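Side-chain contacts in galactofuranose-binding protein YtfQ (PDB 2VK2), which binds alpha- and beta-galactofuranose in the periplasm as the solute-binding component of the YtfQRT-YjfF ABC transporter: residues T34-D39 with V55-D60; E78-E83 with D97-M102; G117-K122 with L279-T284. All blocks are in the same frame, centred on the assembly; numbering follows the deposited sequence.

Contact 1: residues T34-D39 with V55-D60; sequences TLKIAD and VAQGVD
The amine of Lys36 meets the amide oxygen of Gln57 at the surface, the two side chains coming from opposite directions. Lys36 leaves strand 34-39 and Gln57 leaves the end of helix 44-57. The ammonium group donates a hydrogen bond from Lys36 NZ to Gln57 OE1 at 2.5 Å, shorter than usual for such a bond, so its exact length is doubtful. The amine lies in the carbonyl plane and uses a lone pair of the oxygen, with a C=O...N angle of 140°. A bend at chi3 (71°) turns the outer half of the lysine so that NZ arrives at the amide oxygen. Gln57 is extended beyond CG. Its other amide atom, NE2, is bonded to Ser53 one turn back, which fixes the rotation of the amide and presents OE1 to the lysine. With an alanine in place of Lys36, Gln57 OE1 would probably lose this donor and Phe54 part of its cover from the lysine chain. The tight part lies deeper. There Phe54 of the helix is touched by Lys36, Ala38 and the buried Val59. The polar bridge is looser and faces solvent: Gln57 is exposed, and the NZ-OE1 bond is the one contact across the two segments. Gly58 ends the helix in a Schellman motif with positive phi, and the chain then turns toward strand 61-64. Strand 34-39, helix 44-57 and strand 61-64 form a beta-alpha-beta crossover of the parallel sheet, passing over strand 4-9, as in type I periplasmic binding proteins.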
loop_
_atom_site.group_PDB
_atom_site.type_symbol
_atom_site.label_atom_id
_atom_site.label_comp_id
_atom_site.label_asym_id
_atom_site.label_seq_id
_atom_site.Cartn_x
_atom_site.Cartn_y
_atom_site.Cartn_z
ATOM N N THR A 34 -0.322 24.773 -5.499
ATOM C CA THR A 34 -1.762 24.581 -5.391
ATOM C C THR A 34 -2.081 23.135 -5.755
ATOM O O THR A 34 -1.819 22.704 -6.874
ATOM C CB THR A 34 -2.519 25.537 -6.337
ATOM O OG1 THR A 34 -2.190 26.893 -6.009
ATOM C CG2 THR A 34 -4.021 25.344 -6.221
ATOM N N LEU A 35 -2.631 22.389 -4.804
ATOM C CA LEU A 35 -2.928 20.978 -5.010
ATOM C C LEU A 35 -4.430 20.751 -5.005
ATOM O O LEU A 35 -5.114 21.087 -4.039
ATOM C CB LEU A 35 -2.279 20.141 -3.908
ATOM C CG LEU A 35 -2.446 18.624 -4.030
ATOM C CD1 LEU A 35 -1.749 18.093 -5.274
ATOM C CD2 LEU A 35 -1.923 17.931 -2.785
ATOM N N LYS A 36 -4.933 20.187 -6.100
ATOM C CA LYS A 36 -6.323 19.777 -6.205
ATOM C C LYS A 36 -6.366 18.265 -6.112
ATOM O O LYS A 36 -5.692 17.580 -6.880
ATOM C CB LYS A 36 -6.908 20.218 -7.543
ATOM C CG LYS A 36 -6.668 21.680 -7.865
ATOM C CD LYS A 36 -7.376 22.099 -9.138
ATOM C CE LYS A 36 -8.883 22.147 -8.944
ATOM N NZ LYS A 36 -9.564 22.866 -10.043
ATOM N N ILE A 37 -7.147 17.743 -5.173
ATOM C CA ILE A 37 -7.242 16.302 -4.982
ATOM C C ILE A 37 -8.630 15.805 -5.367
ATOM O O ILE A 37 -9.640 16.269 -4.836
ATOM C CB ILE A 37 -6.926 15.889 -3.531
ATOM C CG1 ILE A 37 -5.562 16.438 -3.101
ATOM C CG2 ILE A 37 -6.944 14.374 -3.403
ATOM C CD1 ILE A 37 -5.163 16.060 -1.689
ATOM N N ALA A 38 -8.665 14.869 -6.311
ATOM C CA ALA A 38 -9.893 14.187 -6.697
ATOM C C ALA A 38 -9.912 12.811 -6.045
ATOM O O ALA A 38 -8.923 12.082 -6.090
ATOM C CB ALA A 38 -9.979 14.060 -8.217
ATOM N N ASP A 39 -11.042 12.461 -5.442
ATOM C CA ASP A 39 -11.197 11.188 -4.753
ATOM C C ASP A 39 -11.921 10.221 -5.682
ATOM O O ASP A 39 -13.083 10.435 -6.022
ATOM C CB ASP A 39 -11.985 11.399 -3.457
ATOM C CG ASP A 39 -12.017 10.167 -2.580
ATOM O OD1 ASP A 39 -12.287 9.065 -3.093
ATOM O OD2 ASP A 39 -11.782 10.305 -1.362
ATOM N N VAL A 55 -6.726 17.691 -17.203
ATOM C CA VAL A 55 -6.195 18.025 -18.527
ATOM C C VAL A 55 -6.963 19.202 -19.127
ATOM O O VAL A 55 -6.359 20.162 -19.604
ATOM C CB VAL A 55 -6.243 16.815 -19.490
ATOM C CG1 VAL A 55 -5.931 17.251 -20.920
ATOM C CG2 VAL A 55 -5.274 15.736 -19.030
ATOM N N ALA A 56 -8.290 19.131 -19.082
ATOM C CA ALA A 56 -9.140 20.195 -19.616
ATOM C C ALA A 56 -8.870 21.532 -18.924
ATOM O O ALA A 56 -8.836 22.577 -19.575
ATOM C CB ALA A 56 -10.609 19.815 -19.484
ATOM N N GLN A 57 -8.667 21.490 -17.608
ATOM C CA GLN A 57 -8.377 22.696 -16.828
ATOM C C GLN A 57 -7.013 23.304 -17.127
ATOM O O GLN A 57 -6.815 24.496 -16.919
ATOM C CB GLN A 57 -8.457 22.386 -15.336
ATOM C CG GLN A 57 -9.846 22.093 -14.837
ATOM C CD GLN A 57 -9.836 21.674 -13.389
ATOM O OE1 GLN A 57 -9.390 22.426 -12.527
ATOM N NE2 GLN A 57 -10.319 20.469 -13.111
ATOM N N GLY A 58 -6.069 22.495 -17.598
ATOM C CA GLY A 58 -4.723 22.978 -17.882
ATOM C C GLY A 58 -3.852 23.116 -16.646
ATOM O O GLY A 58 -3.099 24.080 -16.517
ATOM N N VAL A 59 -3.939 22.148 -15.735
ATOM C CA VAL A 59 -3.020 22.096 -14.595
ATOM C C VAL A 59 -1.592 21.895 -15.102
ATOM O O VAL A 59 -1.378 21.474 -16.238
ATOM C CB VAL A 59 -3.381 20.966 -13.595
ATOM C CG1 VAL A 59 -4.791 21.154 -13.056
ATOM C CG2 VAL A 59 -3.217 19.590 -14.235
ATOM N N ASP A 60 -0.616 22.204 -14.256
ATOM C CA ASP A 60 0.793 22.101 -14.639
ATOM C C ASP A 60 1.316 20.674 -14.601
ATOM O O ASP A 60 2.267 20.341 -15.299
ATOM C CB ASP A 60 1.657 22.972 -13.731
ATOM C CG ASP A 60 1.323 24.433 -13.854
ATOM O OD1 ASP A 60 1.686 25.032 -14.885
ATOM O OD2 ASP A 60 0.679 24.978 -12.939
#

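Contact 2: residues E78-E83 with D97-M102; sequences EAKDAE and DKSLYM
Lys80 reaches from helix 73-81 to Ser99 and Leu100 of the loop that leads to strand 103-106. Its CB points toward this loop. CG stands anti to the backbone N (chi1 -176°), and this torsion with the extended chain beyond sends NZ out to the Ser99 end of the loop. CD is the first atom to touch. Lys80 CD lies 4.3 Å from Leu100 CD2, a methyl of a buried side chain that also packs on Leu76 and Lys77 of the same helix. CD and CE then run past the carbonyl oxygen of Ser99. NZ ends among oxygens. Lys80 NZ gives a weak hydrogen bond to Ser99 O at 3.4 Å and lies 2.6 Å from Ser99 OG. Lys80 NZ also donates to water 1 at 2.8 Å. Water 1 donates in turn to Asp97 OD2 at 2.7 Å. The charges of Lys80 NZ and Asp97 OD2 are thus joined through water, 4.6 Å apart, beyond a salt bridge. Asp97 OD1 is gripped twice from its own loop. Ser99 N donates from above the carboxylate plane, closing an Asx turn. Ser99 OG donates to Asp97 OD1 on its syn side at 2.6 Å. The carboxylate therefore holds the serine hydroxyl beside the amine. The chemistry implies a water-bridged pair of opposite charges at the surface, beside one apolar contact to Leu100, with the nearby carboxylate likely to stabilise the charged form of the lysine.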
loop_
_atom_site.group_PDB
_atom_site.type_symbol
_atom_site.label_atom_id
_atom_site.label_comp_id
_atom_site.label_asym_id
_atom_site.label_seq_id
_atom_site.Cartn_x
_atom_site.Cartn_y
_atom_site.Cartn_z
ATOM N N GLU A 78 -3.822 11.210 -23.728
ATOM C CA GLU A 78 -4.477 12.516 -23.695
ATOM C C GLU A 78 -3.652 13.542 -22.911
ATOM O O GLU A 78 -3.473 14.673 -23.360
ATOM C CB GLU A 78 -5.888 12.398 -23.114
ATOM C CG GLU A 78 -6.842 11.612 -24.006
ATOM C CD GLU A 78 -8.151 11.264 -23.326
ATOM O OE1 GLU A 78 -8.547 11.979 -22.387
ATOM O OE2 GLU A 78 -8.791 10.276 -23.743
ATOM N N ALA A 79 -3.150 13.152 -21.742
ATOM C CA ALA A 79 -2.301 14.042 -20.950
ATOM C C ALA A 79 -1.001 14.376 -21.680
ATOM O O ALA A 79 -0.537 15.516 -21.641
ATOM C CB ALA A 79 -2.001 13.428 -19.588
ATOM N N LYS A 80 -0.415 13.384 -22.345
ATOM C CA LYS A 80 0.824 13.604 -23.087
ATOM C C LYS A 80 0.608 14.547 -24.267
ATOM O O LYS A 80 1.423 15.436 -24.501
ATOM C CB LYS A 80 1.421 12.285 -23.570
ATOM C CG LYS A 80 2.763 12.465 -24.251
ATOM C CD LYS A 80 3.594 11.208 -24.211
ATOM C CE LYS A 80 4.922 11.436 -24.899
ATOM N NZ LYS A 80 5.747 10.207 -24.924
ATOM N N ASP A 81 -0.495 14.368 -24.989
ATOM C CA ASP A 81 -0.844 15.269 -26.091
ATOM C C ASP A 81 -1.067 16.703 -25.598
ATOM O O ASP A 81 -0.780 17.661 -26.321
ATOM C CB ASP A 81 -2.086 14.765 -26.838
ATOM C CG ASP A 81 -1.804 13.536 -27.696
ATOM O OD1 ASP A 81 -0.622 13.216 -27.945
ATOM O OD2 ASP A 81 -2.779 12.884 -28.126
ATOM N N ALA A 82 -1.559 16.846 -24.367
ATOM C CA ALA A 82 -1.742 18.156 -23.739
ATOM C C ALA A 82 -0.443 18.703 -23.139
ATOM O O ALA A 82 -0.426 19.816 -22.612
ATOM C CB ALA A 82 -2.816 18.071 -22.663
ATOM N N GLU A 83 0.632 17.916 -23.208
ATOM C CA GLU A 83 1.945 18.292 -22.684
ATOM C C GLU A 83 1.916 18.566 -21.178
ATOM O O GLU A 83 2.589 19.468 -20.681
ATOM C CB GLU A 83 2.523 19.482 -23.467
ATOM C CG GLU A 83 2.640 19.209 -24.965
ATOM C CD GLU A 83 3.183 20.389 -25.744
ATOM O OE1 GLU A 83 4.143 21.033 -25.271
ATOM O OE2 GLU A 83 2.651 20.663 -26.841
ATOM N N ASP A 97 4.570 1.572 -23.412
ATOM C CA ASP A 97 5.192 2.871 -23.639
ATOM C C ASP A 97 5.468 3.582 -22.313
ATOM O O ASP A 97 4.599 4.265 -21.766
ATOM C CB ASP A 97 4.306 3.733 -24.543
ATOM C CG ASP A 97 4.921 5.083 -24.855
ATOM O OD1 ASP A 97 6.090 5.327 -24.478
ATOM O OD2 ASP A 97 4.224 5.904 -25.478
ATOM N N LYS A 98 6.701 3.445 -21.833
ATOM C CA LYS A 98 7.110 4.003 -20.544
ATOM C C LYS A 98 7.229 5.528 -20.574
ATOM O O LYS A 98 7.358 6.160 -19.523
ATOM C CB LYS A 98 8.449 3.401 -20.097
ATOM C CG LYS A 98 8.503 1.874 -20.080
ATOM C CD LYS A 98 7.477 1.280 -19.135
ATOM C CE LYS A 98 7.678 -0.218 -18.973
ATOM N NZ LYS A 98 7.453 -0.955 -20.246
ATOM N N SER A 99 7.188 6.121 -21.767
ATOM C CA SER A 99 7.216 7.577 -21.899
ATOM C C SER A 99 5.855 8.222 -21.605
ATOM O O SER A 99 5.736 9.447 -21.630
ATOM C CB SER A 99 7.706 7.987 -23.292
ATOM O OG SER A 99 6.699 7.830 -24.275
ATOM N N LEU A 100 4.841 7.407 -21.318
ATOM C CA LEU A 100 3.513 7.917 -20.960
ATOM C C LEU A 100 3.442 8.525 -19.556
ATOM O O LEU A 100 2.408 9.067 -19.176
ATOM C CB LEU A 100 2.456 6.816 -21.100
ATOM C CG LEU A 100 2.103 6.422 -22.537
ATOM C CD1 LEU A 100 1.205 5.200 -22.542
ATOM C CD2 LEU A 100 1.443 7.580 -23.284
ATOM N N TYR A 101 4.523 8.430 -18.788
ATOM C CA TYR A 101 4.588 9.075 -17.477
ATOM C C TYR A 101 6.036 9.379 -17.129
ATOM O O TYR A 101 6.952 8.797 -17.708
ATOM C CB TYR A 101 3.951 8.186 -16.406
ATOM C CG TYR A 101 4.663 6.874 -16.206
ATOM C CD1 TYR A 101 5.672 6.753 -15.259
ATOM C CD2 TYR A 101 4.340 5.759 -16.972
ATOM C CE1 TYR A 101 6.339 5.566 -15.071
ATOM C CE2 TYR A 101 5.004 4.555 -16.785
ATOM C CZ TYR A 101 6.005 4.470 -15.832
ATOM O OH TYR A 101 6.679 3.291 -15.625
ATOM N N MET A 102 6.235 10.277 -16.170
ATOM C CA MET A 102 7.570 10.744 -15.807
ATOM C C MET A 102 8.293 9.742 -14.918
ATOM O O MET A 102 9.395 9.297 -15.233
ATOM C CB MET A 102 7.474 12.086 -15.081
ATOM C CG MET A 102 6.877 13.199 -15.922
ATOM S SD MET A 102 8.008 13.789 -17.188
ATOM C CE MET A 102 9.030 14.877 -16.199
HETATM O O HOH W 1 3.960 8.463 -26.180
#

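Contact 3: residues G117-K122 with L279-T284; sequences GDWLVK and LYLPDT
Trp119 sits in a helical turn closed by the hydrogen bond from Val121 N to Gly117 O, 3.0 Å long, and turns its side chain toward Leu279 and Leu281. No polar bond crosses between the two segments. The contact belongs to the second lobe of a type I periplasmic binding protein. Here helix 109-124 meets strand 278-280, the antiparallel edge strand of a mixed sheet, and the loop that follows it. Trp119 CG lies anti to the backbone N (chi1 166°), which swings the indole from the helix toward the leucines. The two leucines meet different parts of this side chain. The CD2 methyl of Leu279 rests 4.0 Å from Trp119 CB, at the root of the indole. Leu281 comes in farther out, beside CD1 and NE1 of the pyrrole part. Both methyls approach the ring at a slant. Both leucines also pack on strand 243-246, Leu279 on Val245 and Leu281 on Ala243. Trp119 touches Ala243 as well, so this strand is shared ground for helix and edge strand. Past the strand the chain turns, and Thr284 N bonds back to Leu281 O at 3.1 Å just before helix 285-291. The sugar site is not far off but is not touched: the side chain of Leu279 is about 12 Å from those of Asp227 and Arg146. The nearest approach is made by the Leu281 CD2 methyl, which lies 3.6 Å from Trp119 NE1 and 3.8 Å from Trp119 CD1.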
loop_
_atom_site.group_PDB
_atom_site.type_symbol
_atom_site.label_atom_id
_atom_site.label_comp_id
_atom_site.label_asym_id
_atom_site.label_seq_id
_atom_site.Cartn_x
_atom_site.Cartn_y
_atom_site.Cartn_z
ATOM N N GLY A 117 7.702 -12.597 4.499
ATOM C CA GLY A 117 7.931 -14.020 4.265
ATOM C C GLY A 117 9.193 -14.537 4.932
ATOM O O GLY A 117 9.173 -15.586 5.581
ATOM N N ASP A 118 10.289 -13.796 4.783
ATOM C CA ASP A 118 11.563 -14.153 5.414
ATOM C C ASP A 118 11.413 -14.190 6.936
ATOM O O ASP A 118 11.917 -15.101 7.601
ATOM C CB ASP A 118 12.667 -13.150 5.049
ATOM C CG ASP A 118 13.127 -13.260 3.603
ATOM O OD1 ASP A 118 12.777 -14.241 2.914
ATOM O OD2 ASP A 118 13.860 -12.349 3.162
ATOM N N TRP A 119 10.717 -13.197 7.481
ATOM C CA TRP A 119 10.454 -13.150 8.914
ATOM C C TRP A 119 9.699 -14.403 9.361
ATOM O O TRP A 119 10.062 -15.028 10.360
ATOM C CB TRP A 119 9.671 -11.887 9.298
ATOM C CG TRP A 119 9.106 -12.001 10.672
ATOM C CD1 TRP A 119 9.760 -11.783 11.846
ATOM C CD2 TRP A 119 7.783 -12.422 11.019
ATOM N NE1 TRP A 119 8.922 -12.028 12.905
ATOM C CE2 TRP A 119 7.701 -12.420 12.426
ATOM C CE3 TRP A 119 6.656 -12.792 10.277
ATOM C CZ2 TRP A 119 6.536 -12.775 13.104
ATOM C CZ3 TRP A 119 5.500 -13.141 10.952
ATOM C CH2 TRP A 119 5.449 -13.130 12.352
ATOM N N LEU A 120 8.657 -14.769 8.618
ATOM C CA LEU A 120 7.830 -15.923 8.968
ATOM C C LEU A 120 8.617 -17.230 8.936
ATOM O O LEU A 120 8.475 -18.062 9.832
ATOM C CB LEU A 120 6.619 -16.023 8.034
ATOM C CG LEU A 120 5.642 -17.161 8.347
ATOM C CD1 LEU A 120 4.974 -16.954 9.704
ATOM C CD2 LEU A 120 4.603 -17.280 7.247
ATOM N N VAL A 121 9.444 -17.406 7.910
ATOM C CA VAL A 121 10.278 -18.601 7.795
ATOM C C VAL A 121 11.131 -18.779 9.052
ATOM O O VAL A 121 11.200 -19.876 9.613
ATOM C CB VAL A 121 11.184 -18.545 6.541
ATOM C CG1 VAL A 121 12.200 -19.683 6.552
ATOM C CG2 VAL A 121 10.344 -18.604 5.276
ATOM N N LYS A 122 11.769 -17.699 9.495
ATOM C CA LYS A 122 12.584 -17.732 10.709
ATOM C C LYS A 122 11.737 -17.961 11.962
ATOM O O LYS A 122 12.125 -18.728 12.848
ATOM C CB LYS A 122 13.380 -16.432 10.854
ATOM C CG LYS A 122 14.518 -16.287 9.866
ATOM C CD LYS A 122 15.144 -14.908 9.940
ATOM N N LEU A 279 11.442 -3.669 8.054
ATOM C CA LEU A 279 10.646 -4.547 8.912
ATOM C C LEU A 279 10.701 -4.065 10.358
ATOM O O LEU A 279 11.782 -3.797 10.887
ATOM C CB LEU A 279 11.173 -5.980 8.840
ATOM C CG LEU A 279 10.442 -7.021 9.691
ATOM C CD1 LEU A 279 9.060 -7.296 9.129
ATOM C CD2 LEU A 279 11.257 -8.296 9.765
ATOM N N TYR A 280 9.535 -3.970 10.988
ATOM C CA TYR A 280 9.436 -3.617 12.398
ATOM C C TYR A 280 8.679 -4.688 13.169
ATOM O O TYR A 280 7.664 -5.213 12.705
ATOM C CB TYR A 280 8.766 -2.253 12.557
ATOM C CG TYR A 280 9.667 -1.114 12.145
ATOM C CD1 TYR A 280 10.785 -0.777 12.902
ATOM C CD2 TYR A 280 9.412 -0.378 10.992
ATOM C CE1 TYR A 280 11.622 0.261 12.527
ATOM C CE2 TYR A 280 10.245 0.666 10.610
ATOM C CZ TYR A 280 11.346 0.980 11.381
ATOM O OH TYR A 280 12.175 2.013 11.010
ATOM N N LEU A 281 9.202 -5.001 14.352
ATOM C CA LEU A 281 8.645 -6.012 15.242
ATOM C C LEU A 281 8.284 -5.335 16.570
ATOM O O LEU A 281 8.615 -4.169 16.765
ATOM C CB LEU A 281 9.671 -7.134 15.446
ATOM C CG LEU A 281 10.207 -7.773 14.158
ATOM C CD1 LEU A 281 11.284 -8.800 14.473
ATOM C CD2 LEU A 281 9.088 -8.409 13.340
ATOM N N PRO A 282 7.584 -6.048 17.475
ATOM C CA PRO A 282 7.106 -5.418 18.714
ATOM C C PRO A 282 8.168 -4.735 19.583
ATOM O O PRO A 282 7.836 -3.798 20.306
ATOM C CB PRO A 282 6.461 -6.586 19.465
ATOM C CG PRO A 282 6.012 -7.501 18.374
ATOM C CD PRO A 282 7.132 -7.447 17.384
ATOM N N ASP A 283 9.420 -5.179 19.505
ATOM C CA ASP A 283 10.497 -4.586 20.309
ATOM C C ASP A 283 10.767 -3.108 19.990
ATOM O O ASP A 283 11.356 -2.403 20.808
ATOM C CB ASP A 283 11.791 -5.402 20.182
ATOM C CG ASP A 283 12.389 -5.355 18.786
ATOM O OD1 ASP A 283 11.622 -5.291 17.803
ATOM O OD2 ASP A 283 13.633 -5.389 18.671
ATOM N N THR A 284 10.340 -2.646 18.816
ATOM C CA THR A 284 10.494 -1.240 18.424
ATOM C C THR A 284 9.155 -0.511 18.254
ATOM O O THR A 284 9.127 0.629 17.789
ATOM C CB THR A 284 11.274 -1.128 17.100
ATOM O OG1 THR A 284 10.556 -1.803 16.063
ATOM C CG2 THR A 284 12.660 -1.742 17.237
#

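From the N terminus, contact 1 comes first and closes a short loop that runs through helix 44-57. Contact 2 follows. It closes another short loop, which carries strand 86-89. Contact 3 opens later and spans 156 intervening residues, tying helix 109-124 to strand 278-280 near the C-terminal end. The three are in series; none nests in or crosses another. Contacts 1 and 2 lie in the same lobe and touch, with Val55 packed against Ala79 and Ala82. Contact 1 ties the end of helix 44-57 to edge strand 34-39. Contact 2 ties helix 73-81 to the loop before strand 103-106. Contact 3 lies in the other lobe, about 40 Å away between centres.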